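Local coordinates for protein putative dehydrogenase (Amycolatopsis orientalis, PDB 5A9R) that probably reduces imines to amines as an NADP(H)-dependent oxidoreductase, binding the dinucleotide in a Rossmann-type domain, at residues A[65-70]-A[91-96]; A[30-35]-A[48-53]; A[84-89]-A[112-117]. All blocks are in the same frame, centred on the assembly; numbering follows the deposited sequence.

Contact 1: A[65-70]-A[91-96]; sequences LVVCLA and VVNLNS
Leu65, Val66 and Val67 pair with Val91, Val92 and Asn93 as neighbouring parallel strands, their short axes 4.8 Å apart. Three backbone hydrogen bonds hold them: Val92 N to Leu65 O, Val67 N to Val92 O, and Leu94 N to Val67 O. The last, 2.8 Å between Leu94 N and Val67 O, is almost straight and carries the pairing one residue past the strand end.

The apolar contacts divide between the two faces of the sheet. On the face of Leu65, Val67 and Val91, the two methyls of Val91 reach different neighbours: CG1 lies 4.0 Å from CG2 of Val67, while Val91 CG2 meets CD1 of Leu65. On the other face Val66 CG1 touches Leu94 CD1 at 3.8 Å. Valines suit these buried strands, since their two methyls, branching at CB, fill the space beside the strand without a polar end to satisfy.

Polar side chains gather at the C-terminal ends of the strands. With CG anti to its own N (chi1 -174°), Asn93 swings its amide toward the other strand, where OD1 comes within 3.6 Å of Val67 O and accepts a hydrogen bond of 2.7 Å from a water that in turn accepts from Leu69 N; its ND2 is bound to the hydroxyl of Tyr116. Asn95 sends ND2 to Leu69 O, 2.7 Å away and within the plane of its amide, and the same nitrogen also binds Asp71, so two acceptors fix the amide's rotation.

Ala70 and Asn95 both bind NADP(+), and the two loops they belong to leave the C-terminal ends of adjacent parallel strands, where a Rossmann fold receives its dinucleotide.

Contact 2: A[30-35]-A[48-53]; sequences DVTVWN and GARQAD
Asp30 and Arg50 face each other at the beginning of a parallel strand pair, 30-34 with 50-51, joined through helix 42-46 as a beta-alpha-beta unit of the Rossmann fold. Arg50 N donates a hydrogen bond to Val31 O, Arg50 O accepts one from Val33 N, and Ala52 N closes the ladder on Val33 O.

The side chain of Arg50 runs back along this edge. Its CB lies 4.1 Å from Thr32 OG1, and CG passes Val31 O and Asp30 OD1. From CG to NE the chain is extended (chi3 180°), which carries CD to 3.5 Å from Asp30 OD1 and places NE at the carboxylate. NE forms a salt bridge of 2.8 Å with OD1 of Asp30, meeting its syn lone pair, and a weak second bond with OD2; carboxylate and guanidinium planes stand 76° apart, so this is a grip by one nitrogen rather than a flat two-pronged pair. An exposed position suits the long arginine, whose aliphatic part lies against the strand. A water joins Asp30 OD1 to Val31 N and Gly48 O. Were Asp30 an alanine, the Arg50 charge would probably lose its mate, its guanidinium turn more freely and this water lose an acceptor.

Small residues fit close to the neighbouring strand: Ala49 CB packs on Val33 CG1, and Ala52 CB on Thr32 CG2 at 3.7 Å. At the far end Trp34, buried against Ile55 and Ala58, turns its indole edge to the backbone of the neighbouring segment, with CD1 3.3 Å from Ala52 O and NE1 in a weak hydrogen bond with Asp53 O.

Contact 3: A[84-89]-A[112-117]; sequences EALRGR and HGTGYL
A type II beta turn from Leu86 to Arg89, leading into strand 90-93, meets the Schellman motif that ends helix 99-111, away from the cofactor site. The two bends are tied by Gly88 N, which donates to Gly113 O at 2.9 Å from a position well above the carbonyl plane. Both glycines have positive phi, which favours a residue without a side chain. At Gly113 there is a second reason: a CB would run into Arg87 NH1.

Arg87 folds over the helix end. The bend at its third torsion (chi3 -59°) brings the guanidinium across the chain, and His112 O sits over the centre of one face, 3.6 Å from CZ of Arg87. The backbone carbonyl, negative at its oxygen, is a favourable neighbour for that positive group.

Further along, the chain enters the Rossmann-type sheet, where strand 115-121 runs parallel to its neighbour 90-93; Gly115 N donates to Arg89 O at 3.0 Å, and a water also gives Arg89 O a hydrogen bond. Thr114 lies buried between the turn and the strand. Its CG2, anti to the carbonyl carbon, is wedged between Leu86 CB (3.3 Å, tighter than usual carbon contact) and Leu86 O (3.0 Å). Arg89 turns away from this seam, and its NE donates to Ala85 O at 2.8 Å with that oxygen in the guanidinium plane, which ties the residue at the end of the turn back to Ala85.

All three contacts belong to one Rossmann sheet but sample different depths of it. Contact 1 is the core: mostly buried valines and leucines, with polar groups gathered at the cofactor end. Contact 2 pairs the short outermost strand 50-51 with strand 30-34, and its exposed margin allows a salt bridge and bridging waters. Contact 3, partly buried, relies on glycines and backbone carbonyls at a turn beside a helix end. Contacts 1 and 3 share a strand border, where Val91 N and O probably bond to Gly115 O and Leu117 N. Contacts 1 and 2 meet where Leu69 packs against Trp34, while contacts 2 and 3 remain about 10 Å apart at their nearest atoms.

Contact 1: A[65-70]-A[91-96]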
ATOM      1  N   LEU A  65     -11.375 -33.932   4.376  1.00 17.83           N
ATOM      2  CA  LEU A  65     -12.648 -33.244   4.259  1.00 16.94           C
ATOM      3  C   LEU A  65     -12.340 -31.745   4.122  1.00 17.63           C
ATOM      4  O   LEU A  65     -11.914 -31.120   5.057  1.00 17.65           O
ATOM      5  CB  LEU A  65     -13.505 -33.478   5.469  1.00 18.65           C
ATOM      6  CG  LEU A  65     -13.603 -34.989   5.831  1.00 19.95           C
ATOM      7  CD1 LEU A  65     -14.337 -35.124   7.136  1.00 20.74           C
ATOM      8  CD2 LEU A  65     -14.312 -35.852   4.761  1.00 21.13           C
ATOM      9  N   VAL A  66     -12.508 -31.221   2.920  1.00 16.80           N
ATOM     10  CA  VAL A  66     -12.298 -29.783   2.636  1.00 17.72           C
ATOM     11  C   VAL A  66     -13.655 -29.142   2.811  1.00 18.66           C
ATOM     12  O   VAL A  66     -14.592 -29.473   2.072  1.00 17.78           O
ATOM     13  CB  VAL A  66     -11.738 -29.612   1.243  1.00 18.69           C
ATOM     14  CG1 VAL A  66     -11.790 -28.151   0.869  1.00 19.56           C
ATOM     15  CG2 VAL A  66     -10.347 -30.144   1.166  1.00 18.56           C
ATOM     16  N   VAL A  67     -13.806 -28.231   3.735  1.00 16.19           N
ATOM     17  CA  VAL A  67     -15.079 -27.667   4.171  1.00 16.92           C
ATOM     18  C   VAL A  67     -15.093 -26.181   3.794  1.00 18.09           C
ATOM     19  O   VAL A  67     -14.174 -25.421   4.155  1.00 19.34           O
ATOM     20  CB  VAL A  67     -15.348 -27.903   5.636  1.00 18.86           C
ATOM     21  CG1 VAL A  67     -16.681 -27.278   6.049  1.00 21.12           C
ATOM     22  CG2 VAL A  67     -15.350 -29.383   5.978  1.00 18.94           C
ATOM     23  N   CYS A  68     -16.057 -25.743   3.017  1.00 16.85           N
ATOM     24  CA  CYS A  68     -16.194 -24.350   2.630  1.00 17.49           C
ATOM     25  C   CYS A  68     -17.722 -24.044   2.660  1.00 18.77           C
ATOM     26  O   CYS A  68     -18.396 -24.022   1.633  1.00 21.45           O
ATOM     27  CB  CYS A  68     -15.572 -24.139   1.241  1.00 18.81           C
ATOM     28  SG  CYS A  68     -15.335 -22.413   0.874  1.00 23.24           S
ATOM     29  N   LEU A  69     -18.202 -23.839   3.862  1.00 19.84           N
ATOM     30  CA  LEU A  69     -19.639 -23.636   4.043  1.00 22.28           C
ATOM     31  C   LEU A  69     -19.987 -22.183   3.754  1.00 21.72           C
ATOM     32  O   LEU A  69     -19.110 -21.317   3.691  1.00 22.73           O
ATOM     33  CB  LEU A  69     -20.024 -24.038   5.471  1.00 23.56           C
ATOM     34  CG  LEU A  69     -19.703 -25.483   5.823  1.00 23.04           C
ATOM     35  CD1 LEU A  69     -19.916 -25.615   7.294  1.00 26.43           C
ATOM     36  CD2 LEU A  69     -20.577 -26.438   5.051  1.00 25.69           C
ATOM     37  N   ALA A  70     -21.275 -21.880   3.648  1.00 23.18           N
ATOM     38  CA  ALA A  70     -21.692 -20.490   3.552  1.00 24.16           C
ATOM     39  C   ALA A  70     -21.423 -19.730   4.864  1.00 24.32           C
ATOM     40  O   ALA A  70     -21.313 -20.370   5.934  1.00 21.55           O
ATOM     41  CB  ALA A  70     -23.202 -20.468   3.228  1.00 27.48           C
ATOM     42  N   VAL A  91     -10.348 -32.405   8.938  1.00 18.57           N
ATOM     43  CA  VAL A  91     -11.080 -31.240   8.415  1.00 17.98           C
ATOM     44  C   VAL A  91     -10.127 -30.108   8.097  1.00 17.38           C
ATOM     45  O   VAL A  91      -9.354 -29.726   8.962  1.00 18.29           O
ATOM     46  CB  VAL A  91     -12.203 -30.732   9.379  1.00 18.17           C
ATOM     47  CG1 VAL A  91     -12.720 -29.331   8.944  1.00 19.72           C
ATOM     48  CG2 VAL A  91     -13.332 -31.789   9.449  1.00 19.84           C
ATOM     49  N   VAL A  92     -10.200 -29.616   6.852  1.00 16.08           N
ATOM     50  CA  VAL A  92      -9.525 -28.380   6.439  1.00 16.29           C
ATOM     51  C   VAL A  92     -10.641 -27.401   6.175  1.00 15.91           C
ATOM     52  O   VAL A  92     -11.392 -27.563   5.162  1.00 17.56           O
ATOM     53  CB  VAL A  92      -8.623 -28.620   5.209  1.00 16.00           C
ATOM     54  CG1 VAL A  92      -8.022 -27.258   4.748  1.00 19.46           C
ATOM     55  CG2 VAL A  92      -7.538 -29.626   5.471  1.00 17.98           C
ATOM     56  N   ASN A  93     -10.848 -26.434   7.055  1.00 18.31           N
ATOM     57  CA  ASN A  93     -11.949 -25.536   7.008  1.00 18.21           C
ATOM     58  C   ASN A  93     -11.512 -24.219   6.432  1.00 18.98           C
ATOM     59  O   ASN A  93     -10.605 -23.581   7.009  1.00 17.91           O
ATOM     60  CB  ASN A  93     -12.473 -25.399   8.412  1.00 20.05           C
ATOM     61  CG  ASN A  93     -13.754 -24.566   8.499  1.00 24.65           C
ATOM     62  OD1 ASN A  93     -14.269 -24.091   7.481  1.00 26.93           O
ATOM     63  ND2 ASN A  93     -14.224 -24.321   9.713  1.00 21.93           N
ATOM     64  N   LEU A  94     -12.082 -23.876   5.283  1.00 17.26           N
ATOM     65  CA  LEU A  94     -11.684 -22.717   4.528  1.00 17.71           C
ATOM     66  C   LEU A  94     -12.629 -21.503   4.567  1.00 22.65           C
ATOM     67  O   LEU A  94     -12.497 -20.604   3.807  1.00 21.83           O
ATOM     68  CB  LEU A  94     -11.335 -23.133   3.094  1.00 18.83           C
ATOM     69  CG  LEU A  94     -10.286 -24.229   2.954  1.00 20.33           C
ATOM     70  CD1 LEU A  94     -10.160 -24.781   1.562  1.00 23.56           C
ATOM     71  CD2 LEU A  94      -8.935 -23.744   3.431  1.00 22.63           C
ATOM     72  N   ASN A  95     -13.562 -21.510   5.494  1.00 20.93           N
ATOM     73  CA  ASN A  95     -14.459 -20.395   5.640  1.00 22.08           C
ATOM     74  C   ASN A  95     -14.929 -20.079   7.052  1.00 22.11           C
ATOM     75  O   ASN A  95     -16.075 -19.886   7.262  1.00 27.24           O
ATOM     76  CB  ASN A  95     -15.622 -20.447   4.634  1.00 24.83           C
ATOM     77  CG  ASN A  95     -16.298 -19.097   4.465  1.00 27.20           C
ATOM     78  OD1 ASN A  95     -15.681 -18.100   4.627  1.00 28.03           O
ATOM     79  ND2 ASN A  95     -17.568 -19.098   4.174  1.00 26.40           N
ATOM     80  N   SER A  96     -14.017 -20.013   7.999  1.00 21.60           N
ATOM     81  CA  SER A  96     -14.344 -19.606   9.345  1.00 24.54           C
ATOM     82  C   SER A  96     -14.601 -18.096   9.300  1.00 22.78           C
ATOM     83  O   SER A  96     -14.005 -17.409   8.575  1.00 28.10           O
ATOM     84  CB  SER A  96     -13.233 -19.909  10.323  1.00 26.32           C
ATOM     85  OG  SER A  96     -13.195 -21.249  10.578  1.00 27.01           O
TER
HETATM   86  O   HOH W   1     -16.577 -23.440   6.247  1.00 24.28           O

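Contact 2: A[30-35]-A[48-53]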
ATOM      1  N   ASP A  30     -10.092 -38.149  -6.640  1.00 22.51           N
ATOM      2  CA  ASP A  30     -11.426 -38.686  -6.675  1.00 23.10           C
ATOM      3  C   ASP A  30     -12.262 -37.855  -5.674  1.00 23.27           C
ATOM      4  O   ASP A  30     -12.212 -38.105  -4.463  1.00 23.64           O
ATOM      5  CB  ASP A  30     -11.401 -40.124  -6.292  1.00 25.85           C
ATOM      6  CG  ASP A  30     -12.759 -40.764  -6.378  1.00 34.20           C
ATOM      7  OD1 ASP A  30     -13.733 -40.227  -6.997  1.00 33.95           O
ATOM      8  OD2 ASP A  30     -12.881 -41.843  -5.791  1.00 36.52           O
ATOM      9  N   VAL A  31     -12.998 -36.881  -6.219  1.00 22.78           N
ATOM     10  CA  VAL A  31     -13.675 -35.888  -5.411  1.00 22.88           C
ATOM     11  C   VAL A  31     -15.149 -36.214  -5.208  1.00 22.26           C
ATOM     12  O   VAL A  31     -15.924 -36.371  -6.181  1.00 22.84           O
ATOM     13  CB  VAL A  31     -13.518 -34.480  -6.003  1.00 22.42           C
ATOM     14  CG1 VAL A  31     -14.154 -33.435  -5.068  1.00 21.91           C
ATOM     15  CG2 VAL A  31     -12.077 -34.165  -6.227  1.00 24.26           C
ATOM     16  N   THR A  32     -15.576 -36.305  -3.938  1.00 20.57           N
ATOM     17  CA  THR A  32     -16.960 -36.455  -3.576  1.00 18.28           C
ATOM     18  C   THR A  32     -17.473 -35.065  -3.079  1.00 20.43           C
ATOM     19  O   THR A  32     -16.732 -34.364  -2.414  1.00 21.02           O
ATOM     20  CB  THR A  32     -17.128 -37.438  -2.392  1.00 20.24           C
ATOM     21  OG1 THR A  32     -16.749 -38.762  -2.810  1.00 20.84           O
ATOM     22  CG2 THR A  32     -18.535 -37.540  -1.885  1.00 21.97           C
ATOM     23  N   VAL A  33     -18.657 -34.669  -3.514  1.00 19.48           N
ATOM     24  CA  VAL A  33     -19.172 -33.358  -3.231  1.00 19.95           C
ATOM     25  C   VAL A  33     -20.482 -33.439  -2.502  1.00 20.85           C
ATOM     26  O   VAL A  33     -21.354 -34.254  -2.803  1.00 22.35           O
ATOM     27  CB  VAL A  33     -19.287 -32.467  -4.526  1.00 19.69           C
ATOM     28  CG1 VAL A  33     -17.943 -32.271  -5.184  1.00 20.02           C
ATOM     29  CG2 VAL A  33     -20.291 -33.064  -5.524  1.00 21.02           C
ATOM     30  N   TRP A  34     -20.657 -32.553  -1.546  1.00 17.70           N
ATOM     31  CA  TRP A  34     -21.846 -32.386  -0.753  1.00 18.05           C
ATOM     32  C   TRP A  34     -22.262 -30.961  -0.615  1.00 19.19           C
ATOM     33  O   TRP A  34     -21.382 -30.076  -0.503  1.00 18.01           O
ATOM     34  CB  TRP A  34     -21.635 -32.967   0.672  1.00 19.51           C
ATOM     35  CG  TRP A  34     -22.808 -32.801   1.620  1.00 18.76           C
ATOM     36  CD1 TRP A  34     -23.833 -33.727   1.850  1.00 21.44           C
ATOM     37  CD2 TRP A  34     -23.096 -31.703   2.505  1.00 19.71           C
ATOM     38  NE1 TRP A  34     -24.725 -33.234   2.757  1.00 21.57           N
ATOM     39  CE2 TRP A  34     -24.308 -32.001   3.194  1.00 20.81           C
ATOM     40  CE3 TRP A  34     -22.454 -30.471   2.791  1.00 19.44           C
ATOM     41  CZ2 TRP A  34     -24.841 -31.128   4.136  1.00 22.01           C
ATOM     42  CZ3 TRP A  34     -23.000 -29.622   3.725  1.00 21.95           C
ATOM     43  CH2 TRP A  34     -24.152 -29.946   4.386  1.00 22.54           C
ATOM     44  N   ASN A  35     -23.572 -30.708  -0.582  1.00 20.32           N
ATOM     45  CA  ASN A  35     -24.127 -29.410  -0.248  1.00 21.31           C
ATOM     46  C   ASN A  35     -25.471 -29.606   0.411  1.00 21.81           C
ATOM     47  O   ASN A  35     -26.149 -30.533   0.044  1.00 25.01           O
ATOM     48  CB  ASN A  35     -24.275 -28.570  -1.564  1.00 22.51           C
ATOM     49  CG  ASN A  35     -24.501 -27.116  -1.338  1.00 24.41           C
ATOM     50  OD1 ASN A  35     -25.577 -26.553  -1.713  1.00 30.09           O
ATOM     51  ND2 ASN A  35     -23.556 -26.457  -0.788  1.00 20.96           N
ATOM     52  N   GLY A  48     -16.433 -35.125 -13.248  1.00 25.95           N
ATOM     53  CA  GLY A  48     -16.062 -36.379 -12.700  1.00 25.86           C
ATOM     54  C   GLY A  48     -16.309 -36.487 -11.197  1.00 25.45           C
ATOM     55  O   GLY A  48     -16.017 -37.510 -10.610  1.00 28.12           O
ATOM     56  N   ALA A  49     -16.889 -35.440 -10.596  1.00 25.78           N
ATOM     57  CA  ALA A  49     -17.179 -35.559  -9.119  1.00 24.72           C
ATOM     58  C   ALA A  49     -18.242 -36.624  -8.861  1.00 24.73           C
ATOM     59  O   ALA A  49     -19.146 -36.883  -9.701  1.00 25.76           O
ATOM     60  CB  ALA A  49     -17.579 -34.236  -8.529  1.00 23.69           C
ATOM     61  N   ARG A  50     -18.192 -37.212  -7.687  1.00 25.53           N
ATOM     62  CA  ARG A  50     -19.281 -38.020  -7.148  1.00 25.19           C
ATOM     63  C   ARG A  50     -20.145 -37.224  -6.168  1.00 24.72           C
ATOM     64  O   ARG A  50     -19.685 -36.820  -5.112  1.00 26.12           O
ATOM     65  CB  ARG A  50     -18.704 -39.205  -6.399  1.00 31.18           C
ATOM     66  CG  ARG A  50     -17.661 -39.961  -7.190  1.00 37.48           C
ATOM     67  CD  ARG A  50     -17.045 -41.027  -6.311  1.00 42.94           C
ATOM     68  NE  ARG A  50     -16.045 -41.753  -7.071  1.00 48.93           N
ATOM     69  CZ  ARG A  50     -16.330 -42.669  -8.005  1.00 57.81           C
ATOM     70  NH1 ARG A  50     -17.589 -42.989  -8.316  1.00 54.11           N
ATOM     71  NH2 ARG A  50     -15.341 -43.286  -8.634  1.00 57.32           N
ATOM     72  N   GLN A  51     -21.422 -37.139  -6.403  1.00 23.90           N
ATOM     73  CA  GLN A  51     -22.336 -36.500  -5.505  1.00 24.74           C
ATOM     74  C   GLN A  51     -22.671 -37.410  -4.321  1.00 23.77           C
ATOM     75  O   GLN A  51     -22.895 -38.589  -4.534  1.00 23.82           O
ATOM     76  CB  GLN A  51     -23.594 -36.224  -6.338  1.00 26.46           C
ATOM     77  CG  GLN A  51     -24.748 -35.693  -5.603  1.00 28.46           C
ATOM     78  CD  GLN A  51     -25.847 -35.179  -6.524  1.00 30.60           C
ATOM     79  OE1 GLN A  51     -25.753 -35.234  -7.755  1.00 31.64           O
ATOM     80  NE2 GLN A  51     -26.878 -34.646  -5.903  1.00 37.80           N
ATOM     81  N   ALA A  52     -22.729 -36.895  -3.089  1.00 24.87           N
ATOM     82  CA  ALA A  52     -23.249 -37.636  -1.950  1.00 24.43           C
ATOM     83  C   ALA A  52     -24.265 -36.761  -1.257  1.00 24.80           C
ATOM     84  O   ALA A  52     -23.923 -35.701  -0.768  1.00 26.53           O
ATOM     85  CB  ALA A  52     -22.136 -38.035  -0.983  1.00 23.37           C
ATOM     86  N   ASP A  53     -25.532 -37.161  -1.252  1.00 26.59           N
ATOM     87  CA  ASP A  53     -26.593 -36.343  -0.680  1.00 28.45           C
ATOM     88  C   ASP A  53     -26.487 -36.320   0.889  1.00 24.96           C
ATOM     89  O   ASP A  53     -26.800 -35.318   1.524  1.00 24.46           O
ATOM     90  CB  ASP A  53     -27.936 -37.007  -1.026  1.00 35.02           C
ATOM     91  CG  ASP A  53     -28.478 -36.651  -2.437  1.00 43.05           C
ATOM     92  OD1 ASP A  53     -28.014 -35.689  -3.045  1.00 42.42           O
ATOM     93  OD2 ASP A  53     -29.455 -37.309  -2.868  1.00 54.48           O
TER
HETATM   94  O   HOH W   2     -13.975 -38.056  -8.800  1.00 27.12           O
HETATM   95  O   HOH W   3     -25.156 -33.115  -1.388  1.00 29.42           O
HETATM   96  O   HOH W   4     -27.685 -32.910   0.809  1.00 35.31           O

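Contact 3: A[84-89]-A[112-117]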
ATOM      1  N   GLU A  84     -20.085 -39.339  14.443  1.00 28.83           N
ATOM      2  CA  GLU A  84     -19.394 -40.631  14.639  1.00 29.76           C
ATOM      3  C   GLU A  84     -18.376 -40.930  13.469  1.00 28.99           C
ATOM      4  O   GLU A  84     -17.218 -41.416  13.676  1.00 30.74           O
ATOM      5  CB  GLU A  84     -20.424 -41.771  14.694  1.00 34.80           C
ATOM      6  N   ALA A  85     -18.802 -40.655  12.243  1.00 22.35           N
ATOM      7  CA  ALA A  85     -17.966 -40.978  11.103  1.00 22.61           C
ATOM      8  C   ALA A  85     -16.735 -40.094  11.010  1.00 21.26           C
ATOM      9  O   ALA A  85     -15.801 -40.388  10.246  1.00 21.53           O
ATOM     10  CB  ALA A  85     -18.748 -40.871   9.826  1.00 23.04           C
ATOM     11  N   LEU A  86     -16.758 -38.965  11.723  1.00 23.21           N
ATOM     12  CA  LEU A  86     -15.649 -38.025  11.659  1.00 23.48           C
ATOM     13  C   LEU A  86     -14.409 -38.514  12.334  1.00 23.04           C
ATOM     14  O   LEU A  86     -13.344 -38.026  12.054  1.00 22.13           O
ATOM     15  CB  LEU A  86     -16.042 -36.682  12.348  1.00 23.19           C
ATOM     16  CG  LEU A  86     -17.055 -35.888  11.575  1.00 27.65           C
ATOM     17  CD1 LEU A  86     -17.759 -34.883  12.479  1.00 34.10           C
ATOM     18  CD2 LEU A  86     -16.422 -35.250  10.379  1.00 29.34           C
ATOM     19  N   ARG A  87     -14.517 -39.517  13.251  1.00 20.77           N
ATOM     20  CA  ARG A  87     -13.347 -39.950  13.997  1.00 21.21           C
ATOM     21  C   ARG A  87     -12.295 -40.512  13.024  1.00 20.28           C
ATOM     22  O   ARG A  87     -12.649 -41.313  12.063  1.00 23.28           O
ATOM     23  CB  ARG A  87     -13.786 -41.072  14.993  1.00 23.22           C
ATOM     24  CG  ARG A  87     -12.649 -41.462  15.897  1.00 27.69           C
ATOM     25  CD  ARG A  87     -13.176 -42.186  17.159  1.00 28.32           C
ATOM     26  NE  ARG A  87     -14.095 -41.392  17.951  1.00 34.96           N
ATOM     27  CZ  ARG A  87     -13.776 -40.433  18.863  1.00 36.17           C
ATOM     28  NH1 ARG A  87     -12.526 -40.104  19.161  1.00 36.99           N
ATOM     29  NH2 ARG A  87     -14.755 -39.753  19.475  1.00 43.93           N
ATOM     30  N   GLY A  88     -11.036 -40.092  13.161  1.00 19.67           N
ATOM     31  CA  GLY A  88      -9.990 -40.522  12.322  1.00 18.53           C
ATOM     32  C   GLY A  88      -9.873 -39.860  10.928  1.00 19.51           C
ATOM     33  O   GLY A  88      -9.025 -40.196  10.117  1.00 21.67           O
ATOM     34  N   ARG A  89     -10.667 -38.819  10.741  1.00 19.78           N
ATOM     35  CA  ARG A  89     -10.664 -38.057   9.514  1.00 17.56           C
ATOM     36  C   ARG A  89     -10.115 -36.672   9.863  1.00 18.40           C
ATOM     37  O   ARG A  89      -9.646 -36.423  10.988  1.00 20.98           O
ATOM     38  CB  ARG A  89     -12.064 -37.991   8.915  1.00 19.10           C
ATOM     39  CG  ARG A  89     -12.679 -39.345   8.662  1.00 19.01           C
ATOM     40  CD  ARG A  89     -13.929 -39.346   7.879  1.00 18.26           C
ATOM     41  NE  ARG A  89     -14.456 -40.763   7.867  1.00 17.38           N
ATOM     42  CZ  ARG A  89     -14.023 -41.674   6.990  1.00 19.25           C
ATOM     43  NH1 ARG A  89     -13.267 -41.403   5.942  1.00 19.46           N
ATOM     44  NH2 ARG A  89     -14.383 -42.959   7.232  1.00 20.91           N
ATOM     45  N   HIS A 112     -14.354 -34.942  18.577  1.00 24.87           N
ATOM     46  CA  HIS A 112     -14.764 -36.047  17.709  1.00 25.69           C
ATOM     47  C   HIS A 112     -13.650 -36.901  17.178  1.00 23.29           C
ATOM     48  O   HIS A 112     -13.885 -37.830  16.387  1.00 26.59           O
ATOM     49  CB  HIS A 112     -15.715 -35.501  16.617  1.00 27.67           C
ATOM     50  CG  HIS A 112     -16.915 -34.880  17.200  1.00 31.11           C
ATOM     51  ND1 HIS A 112     -17.931 -35.626  17.760  1.00 41.46           N
ATOM     52  CD2 HIS A 112     -17.196 -33.587  17.500  1.00 30.85           C
ATOM     53  CE1 HIS A 112     -18.835 -34.813  18.297  1.00 43.53           C
ATOM     54  NE2 HIS A 112     -18.436 -33.565  18.103  1.00 38.57           N
ATOM     55  N   GLY A 113     -12.417 -36.645  17.636  1.00 24.41           N
ATOM     56  CA  GLY A 113     -11.284 -37.360  17.135  1.00 23.08           C
ATOM     57  C   GLY A 113     -10.865 -37.045  15.687  1.00 21.56           C
ATOM     58  O   GLY A 113     -10.325 -37.901  14.953  1.00 20.78           O
ATOM     59  N   THR A 114     -11.107 -35.768  15.294  1.00 20.42           N
ATOM     60  CA  THR A 114     -10.811 -35.284  13.931  1.00 21.73           C
ATOM     61  C   THR A 114      -9.688 -34.305  13.943  1.00 18.97           C
ATOM     62  O   THR A 114      -9.726 -33.444  14.795  1.00 22.33           O
ATOM     63  CB  THR A 114     -12.098 -34.929  13.186  1.00 27.89           C
ATOM     64  OG1 THR A 114     -12.078 -34.009  12.061  1.00 31.01           O
ATOM     65  CG2 THR A 114     -13.314 -35.514  13.724  1.00 21.07           C
ATOM     66  N   GLY A 115      -8.772 -34.453  13.026  1.00 19.20           N
ATOM     67  CA  GLY A 115      -7.721 -33.466  12.868  1.00 19.01           C
ATOM     68  C   GLY A 115      -8.291 -32.214  12.256  1.00 18.99           C
ATOM     69  O   GLY A 115      -9.288 -32.279  11.547  1.00 19.65           O
ATOM     70  N   TYR A 116      -7.692 -31.084  12.596  1.00 19.66           N
ATOM     71  CA  TYR A 116      -8.224 -29.812  12.140  1.00 17.33           C
ATOM     72  C   TYR A 116      -7.183 -28.813  11.683  1.00 17.55           C
ATOM     73  O   TYR A 116      -6.238 -28.528  12.406  1.00 18.54           O
ATOM     74  CB  TYR A 116      -9.082 -29.188  13.194  1.00 17.52           C
ATOM     75  CG  TYR A 116      -9.859 -27.953  12.799  1.00 17.78           C
ATOM     76  CD1 TYR A 116      -9.292 -26.711  12.932  1.00 20.37           C
ATOM     77  CD2 TYR A 116     -11.157 -28.029  12.304  1.00 18.59           C
ATOM     78  CE1 TYR A 116     -10.004 -25.574  12.515  1.00 20.13           C
ATOM     79  CE2 TYR A 116     -11.854 -26.929  11.873  1.00 20.64           C
ATOM     80  CZ  TYR A 116     -11.295 -25.690  12.011  1.00 19.87           C
ATOM     81  OH  TYR A 116     -11.983 -24.558  11.569  1.00 20.92           O
ATOM     82  N   LEU A 117      -7.416 -28.220  10.513  1.00 16.83           N
ATOM     83  CA  LEU A 117      -6.590 -27.120  10.029  1.00 17.54           C
ATOM     84  C   LEU A 117      -7.541 -26.040   9.466  1.00 19.05           C
ATOM     85  O   LEU A 117      -8.480 -26.375   8.754  1.00 19.86           O
ATOM     86  CB  LEU A 117      -5.659 -27.661   8.970  1.00 20.20           C
ATOM     87  CG  LEU A 117      -4.569 -26.837   8.415  1.00 22.53           C
ATOM     88  CD1 LEU A 117      -3.540 -26.484   9.531  1.00 22.72           C
ATOM     89  CD2 LEU A 117      -3.938 -27.507   7.233  1.00 21.41           C
TER
HETATM   90  O   HOH W   5      -7.918 -37.919  12.600  1.00 31.25           O